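Local structure of probable adhesion protein (Pseudomonas aeruginosa PAO1, 6R3Z) at residues L155-P167 / M265-Q277. The protein binds ferrous iron, and nickel in this crystal, as the solute-binding component of a probable metal-uptake system. Numbering follows the deposited sequence.
Sequences LRADALARLNKAP and MARNLDTVVRAIQ. With EDO (1,2-ethanediol), chain H; EDO (1,2-ethanediol), chain I.
The long helix that links the two lobes of this cluster 9 solute-binding protein packs here on the C-terminal helix, 260-277: L155 and A159 on the helix, then L163 and P167 on the loop after it, meet A266, L269, V273 and I276. The axes of 155-160 and 265-277 run 24° apart, 9.2 Å at closest approach. A159 CB sits 3.6 Å from L269 CB. L155, its CG swung anti to the backbone N (chi1 -174°), reaches over and crosses L269 at about a right angle, and L155 CD2 lies 3.6 Å from L269 CD1. I116 touches both leucines, so a third helix, 116-133, joins the packing. In this fold the backbone helix, 138-160, spans two domains, each built round a parallel four-stranded sheet, with the metal site between them; the side chain of M265 is about 13 Å from the nickel. A type I turn from L160 to L163 carries the chain onward, and L163 CD1 packs 3.6 Å from I276 CG2. A bend at chi2 (-73°) brings the Q277 amide to N164: Q277 OE1 takes the backbone N-H of N164 at 2.9 Å, and Q277 NE2 donates to the side-chain N164 OD1 at 3.1 Å, their amide planes only 25° apart. A water held by K165 N also donates to Q277 OE1, while another bridges A159 O and D270 OD1.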
loop_
_atom_site.group_PDB
_atom_site.type_symbol
_atom_site.label_atom_id
_atom_site.label_comp_id
_atom_site.label_asym_id
_atom_site.label_seq_id
_atom_site.Cartn_x
_atom_site.Cartn_y
_atom_site.Cartn_z
ATOM N N LEU A 155 -14.375 -8.382 -2.106
ATOM C CA LEU A 155 -13.877 -7.364 -3.017
ATOM C C LEU A 155 -13.024 -8.074 -4.092
ATOM O O LEU A 155 -13.170 -7.791 -5.282
ATOM C CB LEU A 155 -12.989 -6.446 -2.153
ATOM C CG LEU A 155 -12.405 -5.191 -2.702
ATOM C CD1 LEU A 155 -12.071 -4.282 -1.540
ATOM C CD2 LEU A 155 -11.115 -5.476 -3.480
ATOM N N ARG A 156 -12.137 -8.991 -3.658
ATOM C CA ARG A 156 -11.241 -9.707 -4.561
ATOM C C ARG A 156 -12.047 -10.654 -5.468
ATOM O O ARG A 156 -11.840 -10.659 -6.684
ATOM C CB ARG A 156 -10.158 -10.454 -3.769
ATOM C CG ARG A 156 -9.166 -11.172 -4.676
ATOM C CD ARG A 156 -8.039 -11.818 -3.912
ATOM N NE ARG A 156 -7.142 -12.538 -4.820
ATOM C CZ ARG A 156 -7.301 -13.805 -5.187
ATOM N NH1 ARG A 156 -8.318 -14.521 -4.712
ATOM N NH2 ARG A 156 -6.436 -14.374 -6.017
ATOM N N ALA A 157 -13.011 -11.399 -4.876
ATOM C CA ALA A 157 -13.884 -12.313 -5.612
ATOM C C ALA A 157 -14.683 -11.550 -6.683
ATOM O O ALA A 157 -14.765 -12.026 -7.817
ATOM C CB ALA A 157 -14.842 -13.025 -4.650
ATOM N N ASP A 158 -15.227 -10.357 -6.333
ATOM C CA ASP A 158 -16.025 -9.518 -7.240
ATOM C C ASP A 158 -15.194 -9.046 -8.435
ATOM O O ASP A 158 -15.662 -9.124 -9.580
ATOM C CB ASP A 158 -16.668 -8.340 -6.502
ATOM C CG ASP A 158 -17.808 -8.723 -5.569
ATOM O OD1 ASP A 158 -18.324 -9.863 -5.688
ATOM O OD2 ASP A 158 -18.189 -7.886 -4.726
ATOM N N ALA A 159 -13.931 -8.642 -8.181
ATOM C CA ALA A 159 -13.035 -8.240 -9.253
ATOM C C ALA A 159 -12.730 -9.449 -10.180
ATOM O O ALA A 159 -12.847 -9.324 -11.399
ATOM C CB ALA A 159 -11.750 -7.689 -8.664
ATOM N N LEU A 160 -12.421 -10.628 -9.595
ATOM C CA LEU A 160 -12.112 -11.839 -10.360
ATOM C C LEU A 160 -13.298 -12.388 -11.156
ATOM O O LEU A 160 -13.094 -13.077 -12.157
ATOM C CB LEU A 160 -11.504 -12.929 -9.475
ATOM C CG LEU A 160 -10.115 -12.622 -8.880
ATOM C CD1 LEU A 160 -9.622 -13.796 -8.042
ATOM C CD2 LEU A 160 -9.087 -12.311 -9.968
ATOM N N ALA A 161 -14.537 -12.072 -10.718
ATOM C CA ALA A 161 -15.766 -12.468 -11.414
ATOM C C ALA A 161 -15.850 -11.805 -12.804
ATOM O O ALA A 161 -16.668 -12.230 -13.635
ATOM C CB ALA A 161 -16.987 -12.096 -10.576
ATOM N N ARG A 162 -14.998 -10.769 -13.058
ATOM C CA ARG A 162 -14.951 -10.095 -14.344
ATOM C C ARG A 162 -13.757 -10.570 -15.178
ATOM O O ARG A 162 -13.544 -10.078 -16.293
ATOM C CB ARG A 162 -14.950 -8.573 -14.144
ATOM C CG ARG A 162 -16.342 -8.065 -13.794
ATOM C CD ARG A 162 -16.373 -7.139 -12.607
ATOM N NE ARG A 162 -17.744 -6.659 -12.383
ATOM C CZ ARG A 162 -18.564 -7.119 -11.444
ATOM N NH1 ARG A 162 -19.791 -6.626 -11.328
ATOM N NH2 ARG A 162 -18.161 -8.069 -10.604
ATOM N N LEU A 163 -12.986 -11.539 -14.652
ATOM C CA LEU A 163 -11.826 -12.056 -15.378
ATOM C C LEU A 163 -12.169 -13.384 -16.058
ATOM O O LEU A 163 -12.401 -14.374 -15.362
ATOM C CB LEU A 163 -10.626 -12.241 -14.438
ATOM C CG LEU A 163 -9.338 -12.704 -15.124
ATOM C CD1 LEU A 163 -8.725 -11.579 -15.987
ATOM C CD2 LEU A 163 -8.354 -13.271 -14.118
ATOM N N ASN A 164 -12.176 -13.408 -17.407
ATOM C CA ASN A 164 -12.473 -14.636 -18.130
ATOM C C ASN A 164 -11.332 -15.639 -18.064
ATOM O O ASN A 164 -11.517 -16.769 -17.613
ATOM C CB ASN A 164 -12.837 -14.362 -19.594
ATOM C CG ASN A 164 -14.240 -13.842 -19.739
ATOM O OD1 ASN A 164 -14.504 -12.669 -19.483
ATOM N ND2 ASN A 164 -15.168 -14.707 -20.149
ATOM N N LYS A 165 -10.175 -15.226 -18.552
ATOM C CA LYS A 165 -8.992 -16.063 -18.674
ATOM C C LYS A 165 -7.778 -15.398 -18.070
ATOM O O LYS A 165 -7.675 -14.162 -18.019
ATOM C CB LYS A 165 -8.681 -16.300 -20.167
ATOM C CG LYS A 165 -9.782 -16.977 -20.967
ATOM C CD LYS A 165 -9.322 -17.250 -22.389
ATOM C CE LYS A 165 -10.189 -18.271 -23.094
ATOM N NZ LYS A 165 -11.528 -17.729 -23.429
ATOM N N ALA A 166 -6.801 -16.232 -17.736
ATOM C CA ALA A 166 -5.491 -15.782 -17.305
ATOM C C ALA A 166 -4.850 -15.173 -18.565
ATOM O O ALA A 166 -5.234 -15.541 -19.685
ATOM C CB ALA A 166 -4.685 -16.985 -16.843
ATOM N N PRO A 167 -3.927 -14.199 -18.440
ATOM C CA PRO A 167 -3.332 -13.613 -19.656
ATOM C C PRO A 167 -2.421 -14.600 -20.386
ATOM O O PRO A 167 -1.979 -15.576 -19.776
ATOM C CB PRO A 167 -2.571 -12.398 -19.123
ATOM C CG PRO A 167 -2.250 -12.732 -17.714
ATOM C CD PRO A 167 -3.364 -13.611 -17.208
ATOM N N MET A 265 -8.721 -0.273 -3.488
ATOM C CA MET A 265 -8.266 -1.610 -3.885
ATOM C C MET A 265 -9.226 -2.218 -4.906
ATOM O O MET A 265 -8.769 -2.880 -5.830
ATOM C CB MET A 265 -8.104 -2.560 -2.701
ATOM C CG MET A 265 -6.798 -2.412 -2.011
ATOM S SD MET A 265 -5.268 -2.669 -3.013
ATOM C CE MET A 265 -5.326 -4.416 -3.317
ATOM N N ALA A 266 -10.553 -1.988 -4.744
ATOM C CA ALA A 266 -11.543 -2.505 -5.707
ATOM C C ALA A 266 -11.217 -1.904 -7.104
ATOM O O ALA A 266 -11.116 -2.648 -8.079
ATOM C CB ALA A 266 -12.957 -2.133 -5.272
ATOM N N ARG A 267 -10.934 -0.585 -7.161
ATOM C CA ARG A 267 -10.574 0.083 -8.413
ATOM C C ARG A 267 -9.244 -0.435 -8.981
ATOM O O ARG A 267 -9.147 -0.632 -10.200
ATOM C CB ARG A 267 -10.606 1.609 -8.267
ATOM C CG ARG A 267 -12.062 2.093 -8.106
ATOM C CD ARG A 267 -12.252 3.510 -8.612
ATOM N NE ARG A 267 -11.661 4.495 -7.710
ATOM C CZ ARG A 267 -12.314 5.080 -6.710
ATOM N NH1 ARG A 267 -13.581 4.767 -6.460
ATOM N NH2 ARG A 267 -11.704 5.980 -5.951
ATOM N N ASN A 268 -8.263 -0.730 -8.101
ATOM C CA ASN A 268 -6.957 -1.280 -8.499
ATOM C C ASN A 268 -7.154 -2.651 -9.170
ATOM O O ASN A 268 -6.701 -2.869 -10.291
ATOM C CB ASN A 268 -6.043 -1.416 -7.290
ATOM C CG ASN A 268 -5.313 -0.124 -6.986
ATOM O OD1 ASN A 268 -5.365 0.839 -7.763
ATOM N ND2 ASN A 268 -4.619 -0.086 -5.856
ATOM N N LEU A 269 -7.862 -3.551 -8.491
ATOM C CA LEU A 269 -8.148 -4.878 -9.040
ATOM C C LEU A 269 -8.944 -4.819 -10.357
ATOM O O LEU A 269 -8.661 -5.596 -11.271
ATOM C CB LEU A 269 -8.840 -5.756 -7.984
ATOM C CG LEU A 269 -7.973 -6.160 -6.762
ATOM C CD1 LEU A 269 -8.776 -6.984 -5.764
ATOM C CD2 LEU A 269 -6.743 -6.961 -7.172
ATOM N N ASP A 270 -9.911 -3.891 -10.466
ATOM C CA ASP A 270 -10.721 -3.739 -11.686
ATOM C C ASP A 270 -9.840 -3.297 -12.860
ATOM O O ASP A 270 -10.036 -3.768 -13.973
ATOM C CB ASP A 270 -11.856 -2.732 -11.485
ATOM C CG ASP A 270 -12.985 -3.225 -10.607
ATOM O OD1 ASP A 270 -13.107 -4.468 -10.432
ATOM O OD2 ASP A 270 -13.744 -2.375 -10.091
ATOM N N THR A 271 -8.868 -2.383 -12.601
ATOM C CA THR A 271 -7.960 -1.884 -13.638
ATOM C C THR A 271 -7.036 -3.014 -14.123
ATOM O O THR A 271 -6.865 -3.174 -15.332
ATOM C CB THR A 271 -7.217 -0.634 -13.135
ATOM O OG1 THR A 271 -8.191 0.413 -12.918
ATOM C CG2 THR A 271 -6.135 -0.157 -14.119
ATOM N N VAL A 272 -6.503 -3.834 -13.190
ATOM C CA VAL A 272 -5.661 -4.976 -13.569
ATOM C C VAL A 272 -6.494 -5.950 -14.424
ATOM O O VAL A 272 -6.012 -6.397 -15.468
ATOM C CB VAL A 272 -5.001 -5.672 -12.352
ATOM C CG1 VAL A 272 -4.198 -6.901 -12.791
ATOM C CG2 VAL A 272 -4.096 -4.685 -11.596
ATOM N N VAL A 273 -7.740 -6.259 -13.981
ATOM C CA VAL A 273 -8.629 -7.139 -14.740
ATOM C C VAL A 273 -8.885 -6.561 -16.139
ATOM O O VAL A 273 -8.788 -7.286 -17.121
ATOM C CB VAL A 273 -9.937 -7.449 -13.971
ATOM C CG1 VAL A 273 -11.000 -8.067 -14.890
ATOM C CG2 VAL A 273 -9.658 -8.365 -12.780
ATOM N N ARG A 274 -9.191 -5.259 -16.226
ATOM C CA ARG A 274 -9.432 -4.594 -17.530
ATOM C C ARG A 274 -8.215 -4.730 -18.467
ATOM O O ARG A 274 -8.391 -5.073 -19.641
ATOM C CB ARG A 274 -9.797 -3.116 -17.353
ATOM C CG ARG A 274 -10.264 -2.489 -18.666
ATOM C CD ARG A 274 -10.945 -1.147 -18.476
ATOM N NE ARG A 274 -10.044 -0.146 -17.905
ATOM C CZ ARG A 274 -9.277 0.675 -18.618
ATOM N NH1 ARG A 274 -8.505 1.568 -18.009
ATOM N NH2 ARG A 274 -9.286 0.621 -19.950
ATOM N N ALA A 275 -6.990 -4.501 -17.941
ATOM C CA ALA A 275 -5.737 -4.634 -18.711
ATOM C C ALA A 275 -5.621 -6.062 -19.286
ATOM O O ALA A 275 -5.314 -6.235 -20.475
ATOM C CB ALA A 275 -4.545 -4.324 -17.816
ATOM N N ILE A 276 -5.937 -7.080 -18.467
ATOM C CA ILE A 276 -5.864 -8.470 -18.941
ATOM C C ILE A 276 -6.957 -8.719 -20.022
ATOM O O ILE A 276 -6.662 -9.282 -21.079
ATOM C CB ILE A 276 -5.970 -9.485 -17.768
ATOM C CG1 ILE A 276 -4.806 -9.317 -16.751
ATOM C CG2 ILE A 276 -6.062 -10.934 -18.307
ATOM C CD1 ILE A 276 -5.067 -9.967 -15.328
ATOM N N GLN A 277 -8.192 -8.300 -19.747
ATOM C CA GLN A 277 -9.324 -8.454 -20.669
ATOM C C GLN A 277 -9.012 -7.808 -22.036
ATOM O O GLN A 277 -9.298 -8.409 -23.073
ATOM C CB GLN A 277 -10.611 -7.868 -20.067
ATOM C CG GLN A 277 -11.132 -8.597 -18.810
ATOM C CD GLN A 277 -11.763 -9.947 -19.069
ATOM O OE1 GLN A 277 -11.217 -10.989 -18.692
ATOM N NE2 GLN A 277 -12.934 -9.963 -19.697
HETATM C C1 EDO H . -17.027 -4.222 -9.429
HETATM O O1 EDO H . -16.353 -3.809 -10.607
HETATM C C2 EDO H . -16.429 -5.562 -8.969
HETATM O O2 EDO H . -15.027 -5.428 -8.815
HETATM C C1 EDO I . -22.015 -7.995 -8.267
HETATM O O1 EDO I . -21.367 -6.882 -8.868
HETATM C C2 EDO I . -20.978 -8.860 -7.511
HETATM O O2 EDO I . -19.947 -9.293 -8.395
HETATM O O HOH W 1 -12.904 -6.524 -12.330
HETATM O O HOH W 2 -9.233 -12.551 -19.584
#